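Local coordinates for capsid protein (Penaeus vannamei nodavirus, PDB 5YKZ) that probably forms, through its protruding domain, the dimeric spikes on the surface of the shrimp nodavirus particle, at residues N15-E20 against L97-T102; T31-S36 against V87-F92; L41-L46 against T79-F84; L46-Q51 against K106-G111; G55-S60 against I72-T77. All coordinates share one frame; numbering follows the deposited sequence.

Contact 1: N15-E20 against L97-T102; sequences NFIKPE and LSVVLT
Ile17 lays its CG1 branch across the side chain of Val99, with CG1 3.9 Å from CB of Val99. The contact is buried in the all-beta P-domain, whose strands form one antiparallel sheet. The loop that leaves strand 7-15 runs over strand 95-101, and the two directions differ by 58°. No hydrogen bond joins the two segments, so the contact is apolar. Leu97, Val99 and Leu101 alternate along the strand and point at the loop, while Ser98 and Val100 turn away. The CG1 of Ile17 sits in the crowded position between backbone N and carbonyl carbon (chi1 62°), and CD1 also reaches CB of Val99. The two side chains cross obliquely. Phe16 has CG anti to its carbonyl carbon, and the end of the ring comes nearer to the strand than its base. Leu97 CD1 meets the ring at its edge, near the plane, 4.1 Å from CE1 of Phe16. The CG2 methyl of Val99 lies 4.2 Å from CD1 of Phe16. The ring also packs on Leu59, Ile70 and Ile72 and meets the ring of Phe112, so it belongs to the core. The loop backbone is tied elsewhere: Phe16 pairs with Thr110, and Ile17 N bonds to OE1 of Gln28. At the far end, the buried ring of Pro19 points toward the strand and crosses Leu101 at about a right angle. Leu101 has CG anti to its backbone N (chi1 -160°), and its CD2 methyl stands 4.0 Å from CD of Pro19.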
# COMPACT_ATOMS: atom_id res chain seq x y z
N ASN B 15 -8.46 9.87 -0.74
CA ASN B 15 -8.77 9.27 -2.01
C ASN B 15 -8.08 9.97 -3.15
O ASN B 15 -7.93 11.19 -3.15
CB ASN B 15 -10.26 9.27 -2.26
CG ASN B 15 -11.02 8.42 -1.31
OD1 ASN B 15 -10.47 7.45 -0.74
ND2 ASN B 15 -12.32 8.71 -1.16
N PHE B 16 -7.69 9.21 -4.16
CA PHE B 16 -7.28 9.78 -5.43
C PHE B 16 -8.49 10.44 -6.13
O PHE B 16 -9.62 9.96 -6.00
CB PHE B 16 -6.65 8.75 -6.35
CG PHE B 16 -5.27 8.39 -6.02
CD1 PHE B 16 -4.27 9.36 -6.09
CD2 PHE B 16 -4.89 7.11 -5.67
CE1 PHE B 16 -2.96 9.05 -5.86
CE2 PHE B 16 -3.56 6.82 -5.39
CZ PHE B 16 -2.61 7.75 -5.49
N ILE B 17 -8.22 11.54 -6.83
CA ILE B 17 -9.17 12.15 -7.77
C ILE B 17 -9.58 11.14 -8.80
O ILE B 17 -8.97 10.07 -9.03
CB ILE B 17 -8.64 13.43 -8.35
CG1 ILE B 17 -7.35 13.20 -9.16
CG2 ILE B 17 -8.50 14.53 -7.28
CD1 ILE B 17 -7.00 14.37 -10.07
N LYS B 18 -10.65 11.55 -9.49
CA LYS B 18 -11.27 10.79 -10.59
C LYS B 18 -11.20 11.62 -11.78
O LYS B 18 -12.17 12.39 -12.12
CB LYS B 18 -12.68 10.43 -10.19
CG LYS B 18 -12.76 9.59 -8.93
CD LYS B 18 -14.19 9.21 -8.61
CE LYS B 18 -14.39 8.64 -7.26
NZ LYS B 18 -13.73 7.48 -7.11
N PRO B 19 -10.10 11.61 -12.51
CA PRO B 19 -10.00 12.45 -13.72
C PRO B 19 -11.07 12.19 -14.74
O PRO B 19 -11.52 11.10 -14.95
CB PRO B 19 -8.62 12.08 -14.30
CG PRO B 19 -7.87 11.47 -13.17
CD PRO B 19 -8.88 10.82 -12.28
N GLU B 20 -11.45 13.29 -15.43
CA GLU B 20 -12.58 13.20 -16.34
C GLU B 20 -12.22 12.71 -17.70
O GLU B 20 -13.12 12.25 -18.43
CB GLU B 20 -13.33 14.54 -16.47
CG GLU B 20 -13.98 14.96 -15.18
CD GLU B 20 -15.19 14.13 -14.82
OE1 GLU B 20 -15.51 14.06 -13.61
OE2 GLU B 20 -15.88 13.62 -15.71
N LEU B 97 -0.04 16.50 -6.69
CA LEU B 97 0.23 15.30 -7.46
C LEU B 97 -0.26 15.46 -8.87
O LEU B 97 -1.30 16.11 -9.08
CB LEU B 97 -0.44 14.08 -6.83
CG LEU B 97 -0.12 13.77 -5.40
CD1 LEU B 97 -0.94 12.55 -4.95
CD2 LEU B 97 1.33 13.52 -5.17
N SER B 98 0.35 14.81 -9.78
CA SER B 98 -0.16 14.63 -11.15
C SER B 98 -0.80 13.24 -11.22
O SER B 98 -0.04 12.25 -10.92
CB SER B 98 0.95 14.72 -12.11
OG SER B 98 0.57 14.44 -13.44
N VAL B 99 -2.04 13.09 -11.54
CA VAL B 99 -2.76 11.80 -11.48
C VAL B 99 -3.38 11.56 -12.81
O VAL B 99 -4.02 12.45 -13.40
CB VAL B 99 -3.85 11.88 -10.42
CG1 VAL B 99 -4.56 10.52 -10.38
CG2 VAL B 99 -3.33 12.20 -9.04
N VAL B 100 -3.19 10.39 -13.36
CA VAL B 100 -3.70 10.04 -14.66
C VAL B 100 -4.37 8.70 -14.63
O VAL B 100 -3.84 7.72 -14.02
CB VAL B 100 -2.63 10.10 -15.75
CG1 VAL B 100 -1.52 9.20 -15.48
CG2 VAL B 100 -3.23 9.91 -17.17
N LEU B 101 -5.56 8.62 -15.20
CA LEU B 101 -6.37 7.41 -15.29
C LEU B 101 -6.44 7.02 -16.76
O LEU B 101 -6.87 7.85 -17.59
CB LEU B 101 -7.72 7.67 -14.79
CG LEU B 101 -8.68 6.66 -14.33
CD1 LEU B 101 -8.10 5.66 -13.34
CD2 LEU B 101 -9.96 7.27 -13.73
N THR B 102 -6.07 5.83 -17.12
CA THR B 102 -5.99 5.45 -18.56
C THR B 102 -7.36 5.38 -19.16
O THR B 102 -7.50 5.83 -20.37
CB THR B 102 -5.24 4.14 -18.68
OG1 THR B 102 -3.93 4.30 -18.12
CG2 THR B 102 -5.10 3.62 -20.12

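Contact 2: T31-S36 against V87-F92; sequences TGLSPS and VKTDTF
Thr89 holds OG1 in the crowded position between its backbone N and carbonyl carbon (chi1 55°), which leaves CG2 anti to the carbonyl carbon. This rotation aims the two branches at different parts of the 31-36 loop. OG1 donates to the carbonyl O of Ser34 at 2.6 Å, a short bond lying in the carbonyl plane. CG2 meets CB of Leu33 at 3.9 Å, and the two side chains cross at about a right angle. The contact joins two surface loops at one end of the beta domain, one after strand 26-30 and one at the end of strand 79-88. A second bond runs from Ser36 N to Asp90 O at 2.9 Å. It is fairly straight at hydrogen (162°), but the donor stands above the carbonyl plane. Ser36 CA and Pro35 CA add C-H...O contacts to Thr89 O and Asp90 O. Pro35 sets CB only 3.2 Å from Thr91 O. The long, extended chain of Lys88 runs past Ser36, with its CE 3.7 Å from Ser36 O. A water accepts from Gly32 N and donates to Phe92 O, bridging the loops further out. Around the contact, Tyr39 OH takes the N-H of Ser34, and Leu33 packs on Tyr39 and Phe95. Asp90 sends OD2 to Thr94 OG1. Thr89 OG1 also accepts from Thr37 N, so this buried hydroxyl is gripped as donor and acceptor at once. Its rotation is therefore well fixed, and the loops are held mainly through backbone carbonyls and N-H groups.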
# COMPACT_ATOMS: atom_id res chain seq x y z
N THR B 31 -4.08 19.11 0.87
CA THR B 31 -3.98 20.20 1.81
C THR B 31 -4.07 19.73 3.23
O THR B 31 -4.31 18.58 3.57
CB THR B 31 -5.18 21.19 1.53
OG1 THR B 31 -6.40 20.58 1.89
CG2 THR B 31 -5.22 21.66 0.09
N GLY B 32 -3.84 20.68 4.13
CA GLY B 32 -4.03 20.48 5.52
C GLY B 32 -2.94 19.78 6.26
O GLY B 32 -3.21 19.33 7.35
N LEU B 33 -1.73 19.76 5.72
CA LEU B 33 -0.63 19.14 6.42
C LEU B 33 0.30 20.19 7.09
O LEU B 33 -0.01 21.39 7.05
CB LEU B 33 0.12 18.29 5.37
CG LEU B 33 -0.72 17.13 4.84
CD1 LEU B 33 -0.11 16.54 3.55
CD2 LEU B 33 -0.84 16.05 5.89
N SER B 34 1.36 19.76 7.70
CA SER B 34 2.28 20.69 8.30
C SER B 34 3.12 21.39 7.27
O SER B 34 3.54 20.76 6.29
CB SER B 34 3.19 20.01 9.28
OG SER B 34 2.53 19.33 10.27
N PRO B 35 3.40 22.69 7.43
CA PRO B 35 4.21 23.39 6.48
C PRO B 35 5.60 22.79 6.35
O PRO B 35 6.20 22.35 7.35
CB PRO B 35 4.24 24.82 7.02
CG PRO B 35 2.98 24.92 7.75
CD PRO B 35 2.94 23.63 8.50
N SER B 36 6.13 22.79 5.15
CA SER B 36 7.54 22.46 4.89
C SER B 36 7.94 21.22 5.58
O SER B 36 8.99 21.12 6.20
CB SER B 36 8.46 23.68 5.21
OG SER B 36 8.03 24.85 4.56
N VAL B 87 7.25 13.38 -0.68
CA VAL B 87 6.88 14.71 -1.10
C VAL B 87 6.91 15.64 0.08
O VAL B 87 6.53 15.27 1.24
CB VAL B 87 5.50 14.71 -1.77
CG1 VAL B 87 4.40 14.19 -0.81
CG2 VAL B 87 5.18 16.07 -2.42
N LYS B 88 7.38 16.85 -0.16
CA LYS B 88 7.42 17.92 0.86
C LYS B 88 6.37 18.92 0.59
O LYS B 88 6.18 19.40 -0.53
CB LYS B 88 8.77 18.56 0.85
CG LYS B 88 9.06 19.58 1.97
CD LYS B 88 10.47 20.17 1.89
CE LYS B 88 10.71 21.26 2.93
NZ LYS B 88 12.14 21.76 2.89
N THR B 89 5.69 19.30 1.65
CA THR B 89 4.72 20.36 1.55
C THR B 89 5.41 21.74 1.39
O THR B 89 6.57 21.94 1.70
CB THR B 89 3.82 20.44 2.71
OG1 THR B 89 4.64 20.55 3.89
CG2 THR B 89 2.97 19.14 2.84
N ASP B 90 4.60 22.66 0.85
CA ASP B 90 4.97 24.06 0.78
C ASP B 90 4.74 24.67 2.15
O ASP B 90 4.38 24.04 3.14
CB ASP B 90 4.21 24.73 -0.36
CG ASP B 90 2.72 24.78 -0.17
OD1 ASP B 90 2.20 24.59 0.90
OD2 ASP B 90 2.09 25.10 -1.22
N THR B 91 5.04 26.00 2.24
CA THR B 91 4.97 26.69 3.53
C THR B 91 3.56 26.81 3.95
O THR B 91 3.24 27.13 5.11
CB THR B 91 5.62 28.11 3.41
OG1 THR B 91 4.93 28.83 2.36
CG2 THR B 91 7.06 28.00 3.07
N PHE B 92 2.60 26.46 3.09
CA PHE B 92 1.21 26.39 3.55
C PHE B 92 0.62 25.01 3.83
O PHE B 92 -0.58 24.83 4.08
CB PHE B 92 0.32 26.95 2.44
CG PHE B 92 0.66 28.34 2.07
CD1 PHE B 92 0.10 29.38 2.78
CD2 PHE B 92 1.61 28.60 1.09
CE1 PHE B 92 0.43 30.69 2.46
CE2 PHE B 92 1.96 29.89 0.77
CZ PHE B 92 1.37 30.93 1.46
O HOH W 1 -3.11 23.50 3.51

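Contact 3: L41-L46 against T79-F84; sequences LTPAFL and TTVSGF
Strands 38-48 and 79-88 are antiparallel neighbours in the domain's sheet, but here they have splayed apart. Their short segments lie 7.0 Å apart at closest and run at 131°. No hydrogen bond crosses between the two segments, which meet through side chains instead. Val81 points toward strand 41-46 and divides its two methyls between two partners. CG1, anti to the backbone N (chi1 -179°), lies 4.0 Å from CG of Pro43, and the two side chains slide past each other in opposite directions. CG2 meets the edge of the Phe45 ring near its plane, 3.7 Å from CE2 of Phe45. The CG of Phe45 takes the crowded position (chi1 58°), and the end of the ring comes nearer to Val81 than its base. This is where the sheet continues into the second subunit of the spike dimer. Phe45, Thr79 and Val81 pair antiparallel with a strand of that subunit, and Val81 also packs on Phe45 of the second subunit. Ring CD of Pro43 sits 3.2 Å from Gly83 O. Where the strands close up again, Phe84 CA makes a C-H...O contact of 3.2 Å to Leu41 O. CB of Phe84 touches CG2 of Thr42 at 4.2 Å, and its ring leads away.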
# COMPACT_ATOMS: atom_id res chain seq x y z
N LEU B 41 3.80 8.64 0.86
CA LEU B 41 2.48 8.23 0.43
C LEU B 41 2.52 6.82 -0.07
O LEU B 41 3.39 6.47 -0.88
CB LEU B 41 1.94 9.11 -0.71
CG LEU B 41 2.23 10.58 -0.64
CD1 LEU B 41 1.65 11.33 -1.79
CD2 LEU B 41 1.71 11.20 0.69
N THR B 42 1.58 5.95 0.37
CA THR B 42 1.49 4.57 -0.05
C THR B 42 0.09 4.28 -0.52
O THR B 42 -0.89 4.83 0.06
CB THR B 42 1.89 3.65 1.13
OG1 THR B 42 1.04 3.95 2.31
CG2 THR B 42 3.29 3.86 1.51
N PRO B 43 -0.09 3.43 -1.52
CA PRO B 43 -1.43 3.19 -2.08
C PRO B 43 -2.30 2.30 -1.23
O PRO B 43 -1.77 1.42 -0.54
CB PRO B 43 -1.11 2.49 -3.42
CG PRO B 43 0.21 1.79 -3.14
CD PRO B 43 0.98 2.72 -2.27
N ALA B 44 -3.59 2.39 -1.36
CA ALA B 44 -4.55 1.51 -0.68
C ALA B 44 -5.89 1.63 -1.33
O ALA B 44 -6.26 2.76 -1.81
CB ALA B 44 -4.65 1.82 0.80
N PHE B 45 -6.74 0.62 -1.24
CA PHE B 45 -8.14 0.76 -1.60
C PHE B 45 -8.91 -0.36 -0.93
O PHE B 45 -8.33 -1.40 -0.53
CB PHE B 45 -8.36 0.79 -3.11
CG PHE B 45 -7.84 -0.43 -3.82
CD1 PHE B 45 -8.49 -1.61 -3.78
CD2 PHE B 45 -6.66 -0.35 -4.51
CE1 PHE B 45 -7.94 -2.75 -4.45
CE2 PHE B 45 -6.14 -1.43 -5.13
CZ PHE B 45 -6.78 -2.62 -5.09
N LEU B 46 -10.21 -0.19 -0.78
CA LEU B 46 -11.04 -1.04 0.02
C LEU B 46 -12.29 -1.47 -0.71
O LEU B 46 -13.10 -0.60 -1.10
CB LEU B 46 -11.39 -0.30 1.33
CG LEU B 46 -12.19 -1.06 2.30
CD1 LEU B 46 -11.55 -2.33 2.82
CD2 LEU B 46 -12.53 -0.23 3.51
N THR B 79 -1.27 -7.35 -12.40
CA THR B 79 -1.91 -6.43 -11.39
C THR B 79 -0.85 -5.85 -10.52
O THR B 79 0.01 -6.59 -9.96
CB THR B 79 -2.86 -7.23 -10.55
OG1 THR B 79 -3.75 -8.02 -11.35
CG2 THR B 79 -3.70 -6.31 -9.72
N THR B 80 -0.81 -4.53 -10.39
CA THR B 80 0.17 -3.82 -9.56
C THR B 80 -0.52 -2.89 -8.59
O THR B 80 -1.40 -2.11 -9.03
CB THR B 80 1.11 -3.04 -10.46
OG1 THR B 80 1.86 -3.95 -11.26
CG2 THR B 80 2.05 -2.15 -9.73
N VAL B 81 -0.13 -2.94 -7.34
CA VAL B 81 -0.51 -1.89 -6.35
C VAL B 81 0.79 -1.59 -5.66
O VAL B 81 1.17 -2.33 -4.72
CB VAL B 81 -1.60 -2.36 -5.44
CG1 VAL B 81 -1.96 -1.25 -4.46
CG2 VAL B 81 -2.87 -2.76 -6.21
N SER B 82 1.54 -0.60 -6.12
CA SER B 82 2.92 -0.48 -5.67
C SER B 82 3.40 0.96 -5.82
O SER B 82 2.69 1.84 -6.38
CB SER B 82 3.77 -1.41 -6.49
OG SER B 82 5.01 -1.65 -5.80
N GLY B 83 4.60 1.18 -5.35
CA GLY B 83 5.21 2.49 -5.33
C GLY B 83 4.92 3.27 -4.11
O GLY B 83 3.90 3.07 -3.48
N PHE B 84 5.83 4.19 -3.81
CA PHE B 84 5.64 5.07 -2.69
C PHE B 84 6.25 6.40 -3.05
O PHE B 84 7.32 6.47 -3.74
CB PHE B 84 6.25 4.51 -1.39
CG PHE B 84 7.63 3.91 -1.50
CD1 PHE B 84 8.77 4.62 -1.32
CD2 PHE B 84 7.78 2.57 -1.71
CE1 PHE B 84 10.01 4.06 -1.40
CE2 PHE B 84 8.99 1.99 -1.72
CZ PHE B 84 10.09 2.70 -1.63

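Contact 4: L46-Q51 against K106-G111; sequences LEQNFQ and KKQTTG
The corner near the end of strand 38-48, at Glu47, is fastened here to the loop that leads into strand 111-118. Three side chains reach across to backbone atoms. Gln48, bent at chi2 (-61°), takes the N-H of Thr109 on OE1 at 2.9 Å; that donor stands above the plane of the amide carbonyl. NE2 of Gln48 turns back to Leu46 O at 3.0 Å, so both ends of its amide are held and its flip is fixed. From the other side, Gln108 NE2 donates to Asn49 O at 3.0 Å, in the carbonyl plane and on a lone pair. Lys106 curls through two bends to put NZ 2.8 Å from Phe50 O. Glu53 OE2 receives NZ of Lys106 in a salt bridge and also accepts from Gln108 NE2, which ties both side chains together. A water bridges Leu46 N and Thr109 O. The buried ring of Phe50 packs beside Gln108 and Thr110. Gln108 CG lies 3.6 Å from CD1 of Phe50, and Thr110 CG2 meets the ring edge in plane, 3.9 Å from CZ of Phe50. CB of Gln48 lies over one face, toward the rim. Phe45 meets this ring edge-to-face. Next to the corner, Glu47 N bonds Thr80 OG1 of the second subunit. Asn49 OD1 accepts the N-H of Gln51 at 2.9 Å, which makes the turn after the corner an Asx turn.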
# COMPACT_ATOMS: atom_id res chain seq x y z
N LEU B 46 -10.21 -0.19 -0.78
CA LEU B 46 -11.04 -1.04 0.02
C LEU B 46 -12.29 -1.47 -0.71
O LEU B 46 -13.10 -0.60 -1.10
CB LEU B 46 -11.39 -0.30 1.33
CG LEU B 46 -12.19 -1.06 2.30
CD1 LEU B 46 -11.55 -2.33 2.82
CD2 LEU B 46 -12.53 -0.23 3.51
N GLU B 47 -12.50 -2.74 -0.83
CA GLU B 47 -13.79 -3.29 -1.26
C GLU B 47 -14.26 -2.69 -2.56
O GLU B 47 -15.44 -2.25 -2.66
CB GLU B 47 -14.81 -3.22 -0.15
CG GLU B 47 -14.40 -4.05 1.07
CD GLU B 47 -15.10 -3.74 2.36
OE1 GLU B 47 -14.76 -4.47 3.36
OE2 GLU B 47 -15.85 -2.75 2.46
N GLN B 48 -13.44 -2.70 -3.60
CA GLN B 48 -13.78 -2.15 -4.94
C GLN B 48 -14.14 -3.18 -5.87
O GLN B 48 -13.54 -4.25 -5.93
CB GLN B 48 -12.59 -1.30 -5.47
CG GLN B 48 -12.31 -0.10 -4.63
CD GLN B 48 -13.46 0.82 -4.55
OE1 GLN B 48 -13.90 1.30 -5.61
NE2 GLN B 48 -13.90 1.11 -3.41
N ASN B 49 -15.14 -2.88 -6.74
CA ASN B 49 -15.47 -3.72 -7.86
C ASN B 49 -14.97 -3.09 -9.12
O ASN B 49 -15.65 -2.25 -9.72
CB ASN B 49 -16.97 -3.97 -7.96
CG ASN B 49 -17.28 -4.81 -9.12
OD1 ASN B 49 -16.46 -5.36 -9.79
ND2 ASN B 49 -18.61 -5.01 -9.32
N PHE B 50 -13.74 -3.44 -9.52
CA PHE B 50 -13.12 -2.89 -10.73
C PHE B 50 -13.69 -3.51 -11.97
O PHE B 50 -13.25 -3.08 -13.04
CB PHE B 50 -11.58 -3.10 -10.67
CG PHE B 50 -10.91 -2.39 -9.55
CD1 PHE B 50 -10.70 -0.99 -9.59
CD2 PHE B 50 -10.42 -3.03 -8.43
CE1 PHE B 50 -10.05 -0.36 -8.61
CE2 PHE B 50 -9.77 -2.40 -7.42
CZ PHE B 50 -9.59 -1.03 -7.51
N GLN B 51 -14.61 -4.45 -11.87
CA GLN B 51 -15.23 -5.16 -13.02
C GLN B 51 -16.65 -4.79 -13.12
O GLN B 51 -17.41 -5.54 -13.82
CB GLN B 51 -15.03 -6.65 -12.85
CG GLN B 51 -13.55 -6.98 -12.92
CD GLN B 51 -13.21 -8.48 -12.87
OE1 GLN B 51 -14.08 -9.34 -12.89
NE2 GLN B 51 -11.94 -8.77 -12.71
N LYS B 106 -13.60 4.36 -15.51
CA LYS B 106 -13.39 3.51 -14.35
C LYS B 106 -13.45 4.41 -13.14
O LYS B 106 -12.46 5.06 -12.79
CB LYS B 106 -12.05 2.77 -14.47
CG LYS B 106 -11.87 1.98 -15.74
CD LYS B 106 -12.91 0.88 -15.94
CE LYS B 106 -12.81 -0.18 -14.87
NZ LYS B 106 -13.73 -1.30 -15.17
N LYS B 107 -14.63 4.50 -12.55
CA LYS B 107 -14.92 5.47 -11.50
C LYS B 107 -14.74 4.92 -10.09
O LYS B 107 -15.25 5.50 -9.11
CB LYS B 107 -16.37 6.04 -11.64
CG LYS B 107 -16.74 6.64 -12.96
CD LYS B 107 -15.77 7.75 -13.24
CE LYS B 107 -16.27 8.63 -14.46
NZ LYS B 107 -15.26 9.59 -14.90
N GLN B 108 -14.04 3.78 -9.99
CA GLN B 108 -13.78 3.15 -8.69
C GLN B 108 -12.96 4.13 -7.84
O GLN B 108 -12.35 5.06 -8.31
CB GLN B 108 -13.00 1.84 -8.89
CG GLN B 108 -13.86 0.76 -9.51
CD GLN B 108 -14.04 0.83 -11.03
OE1 GLN B 108 -13.37 1.61 -11.68
NE2 GLN B 108 -15.00 0.05 -11.54
N THR B 109 -12.94 3.87 -6.53
CA THR B 109 -12.27 4.70 -5.55
C THR B 109 -11.04 4.03 -5.04
O THR B 109 -11.10 2.91 -4.48
CB THR B 109 -13.20 5.02 -4.38
OG1 THR B 109 -14.37 5.73 -4.86
CG2 THR B 109 -12.52 5.94 -3.39
N THR B 110 -9.91 4.70 -5.23
CA THR B 110 -8.63 4.25 -4.65
C THR B 110 -8.04 5.46 -3.96
O THR B 110 -8.54 6.58 -4.07
CB THR B 110 -7.70 3.65 -5.66
OG1 THR B 110 -7.17 4.65 -6.51
CG2 THR B 110 -8.37 2.54 -6.46
N GLY B 111 -6.93 5.26 -3.24
CA GLY B 111 -6.34 6.32 -2.48
C GLY B 111 -4.97 5.98 -1.97
O GLY B 111 -4.29 5.06 -2.46
O HOH W 2 -11.22 2.49 -1.69

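Contact 5: G55-S60 against I72-T77; sequences GIYILS and INMDPT
Three nearly straight backbone hydrogen bonds join the two segments. Leu59 and Ile72 form an antiparallel hydrogen-bonded pair, with Leu59 N to Ile72 O at 2.8 Å and Ile72 N to Leu59 O at 3.0 Å. Both lie in the carbonyl planes. Met74 N then donates to Tyr57 O at 2.9 Å, almost along the C=O axis (175°). Between them Ile58 faces Asn73 as a non-hydrogen-bonded pair. Their side chains lie side by side on the same face, and Ile58 CG1 is 3.6 Å from OD1 of Asn73. That oxygen also accepts from Asp75 N at 2.9 Å in an Asx turn, which fixes the amide against the isoleucine. Asp75 repeats the turn with OD1, which takes both the N and OG1 of Thr77 from above its carboxylate plane. Ile56 reaches over this bend, its CG2 3.3 Å from Asp75 N. Leu59 and Ile72 point to the other face, toward the core. There Ile72 CG2 meets the Tyr57 ring at 4.0 Å from CE1 of Tyr57, and the two cross obliquely. Tyr57 has CG anti to its backbone N (chi1 -177°), and its OH bonds to Thr110 OG1. Met74 packs on Phe45 and Val81, and on Thr79 of the second subunit. Strands 58-63 and 66-73 thus form a beta hairpin, seen here at its open end, where two successive Asx turns lead strand 66-73 out toward strand 79-88.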
# COMPACT_ATOMS: atom_id res chain seq x y z
N GLY B 55 -13.17 -2.65 -19.24
CA GLY B 55 -11.93 -1.88 -19.23
C GLY B 55 -11.22 -1.95 -17.89
O GLY B 55 -11.76 -2.40 -16.89
N ILE B 56 -9.97 -1.57 -17.92
CA ILE B 56 -9.05 -1.74 -16.79
C ILE B 56 -8.90 -0.38 -16.05
O ILE B 56 -8.54 0.61 -16.67
CB ILE B 56 -7.75 -2.25 -17.26
CG1 ILE B 56 -7.86 -3.57 -18.11
CG2 ILE B 56 -6.82 -2.52 -16.05
CD1 ILE B 56 -6.55 -3.95 -18.81
N TYR B 57 -9.03 -0.42 -14.73
CA TYR B 57 -8.67 0.70 -13.85
C TYR B 57 -7.15 0.75 -13.81
O TYR B 57 -6.51 -0.20 -13.30
CB TYR B 57 -9.23 0.50 -12.47
CG TYR B 57 -8.96 1.66 -11.54
CD1 TYR B 57 -7.80 1.79 -10.87
CD2 TYR B 57 -9.91 2.63 -11.34
CE1 TYR B 57 -7.53 2.89 -10.07
CE2 TYR B 57 -9.71 3.70 -10.51
CZ TYR B 57 -8.47 3.84 -9.90
OH TYR B 57 -8.19 4.93 -9.08
N ILE B 58 -6.53 1.83 -14.33
CA ILE B 58 -5.11 2.06 -14.30
C ILE B 58 -4.85 3.48 -13.92
O ILE B 58 -5.17 4.41 -14.70
CB ILE B 58 -4.46 1.78 -15.68
CG1 ILE B 58 -4.79 0.36 -16.21
CG2 ILE B 58 -2.95 1.92 -15.56
CD1 ILE B 58 -4.21 0.01 -17.57
N LEU B 59 -4.28 3.67 -12.75
CA LEU B 59 -3.96 4.98 -12.22
C LEU B 59 -2.48 5.09 -12.06
O LEU B 59 -1.83 4.11 -11.52
CB LEU B 59 -4.69 5.21 -10.90
CG LEU B 59 -4.39 6.54 -10.19
CD1 LEU B 59 -5.56 7.03 -9.43
CD2 LEU B 59 -3.21 6.36 -9.21
N SER B 60 -1.91 6.21 -12.36
CA SER B 60 -0.53 6.53 -12.00
C SER B 60 -0.53 7.92 -11.33
O SER B 60 -1.22 8.81 -11.83
CB SER B 60 0.31 6.56 -13.24
OG SER B 60 1.68 6.67 -12.96
N ILE B 72 -1.38 1.89 -9.62
CA ILE B 72 -2.49 0.97 -9.35
C ILE B 72 -3.00 0.53 -10.69
O ILE B 72 -3.74 1.27 -11.38
CB ILE B 72 -3.62 1.62 -8.49
CG1 ILE B 72 -3.10 2.09 -7.16
CG2 ILE B 72 -4.73 0.64 -8.37
CD1 ILE B 72 -4.06 2.81 -6.28
N ASN B 73 -2.66 -0.66 -11.13
CA ASN B 73 -3.03 -1.23 -12.42
C ASN B 73 -3.77 -2.52 -12.11
O ASN B 73 -3.17 -3.50 -11.65
CB ASN B 73 -1.83 -1.42 -13.34
CG ASN B 73 -2.28 -1.99 -14.67
OD1 ASN B 73 -3.24 -2.58 -14.81
ND2 ASN B 73 -1.42 -1.75 -15.69
N MET B 74 -5.07 -2.53 -12.33
CA MET B 74 -5.91 -3.63 -12.01
C MET B 74 -6.03 -4.65 -13.20
O MET B 74 -6.91 -5.48 -13.19
CB MET B 74 -7.23 -3.20 -11.46
CG MET B 74 -7.08 -2.39 -10.17
SD MET B 74 -5.97 -2.99 -8.94
CE MET B 74 -6.77 -4.33 -8.57
N ASP B 75 -5.17 -4.62 -14.15
CA ASP B 75 -5.16 -5.61 -15.26
C ASP B 75 -5.13 -7.01 -14.64
O ASP B 75 -4.19 -7.32 -13.90
CB ASP B 75 -3.98 -5.38 -16.13
CG ASP B 75 -3.93 -6.23 -17.43
OD1 ASP B 75 -4.40 -7.39 -17.35
OD2 ASP B 75 -3.39 -5.71 -18.39
N PRO B 76 -6.07 -7.87 -14.98
CA PRO B 76 -6.04 -9.18 -14.34
C PRO B 76 -4.85 -10.02 -14.70
O PRO B 76 -4.48 -11.02 -13.97
CB PRO B 76 -7.29 -9.88 -14.84
CG PRO B 76 -8.03 -8.98 -15.68
CD PRO B 76 -7.27 -7.65 -15.76
N THR B 77 -4.12 -9.72 -15.75
CA THR B 77 -2.87 -10.43 -16.11
C THR B 77 -1.64 -9.89 -15.53
O THR B 77 -0.55 -10.53 -15.60
CB THR B 77 -2.74 -10.54 -17.72
OG1 THR B 77 -2.41 -9.27 -18.26
CG2 THR B 77 -4.03 -10.97 -18.21

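Contacts 1 and 3 are buried, contacts 4 and 5 partly so, and contact 2 lies on the surface. Contacts 2 and 4 stand on opposite sides of the chain's centre, with centres about 28 Å apart. Contacts 3 and 4 share Leu46 and strand 38-48, while contacts 2 and 3 both use strand 79-88. Contact 5 sits beside contact 4, its Tyr57 hydroxyl bonded to Thr110, and its strand 58-63 pairs with strand 95-101 of contact 1. Chemistry follows place. Contacts 1 and 3 have no hydrogen bond between their segments. Contact 4 relies on side chains gripping loop backbone, contact 2 mixes one such bond with a backbone-backbone one, and contact 5 pairs backbones. Contacts 3, 4 and 5 also touch the second subunit.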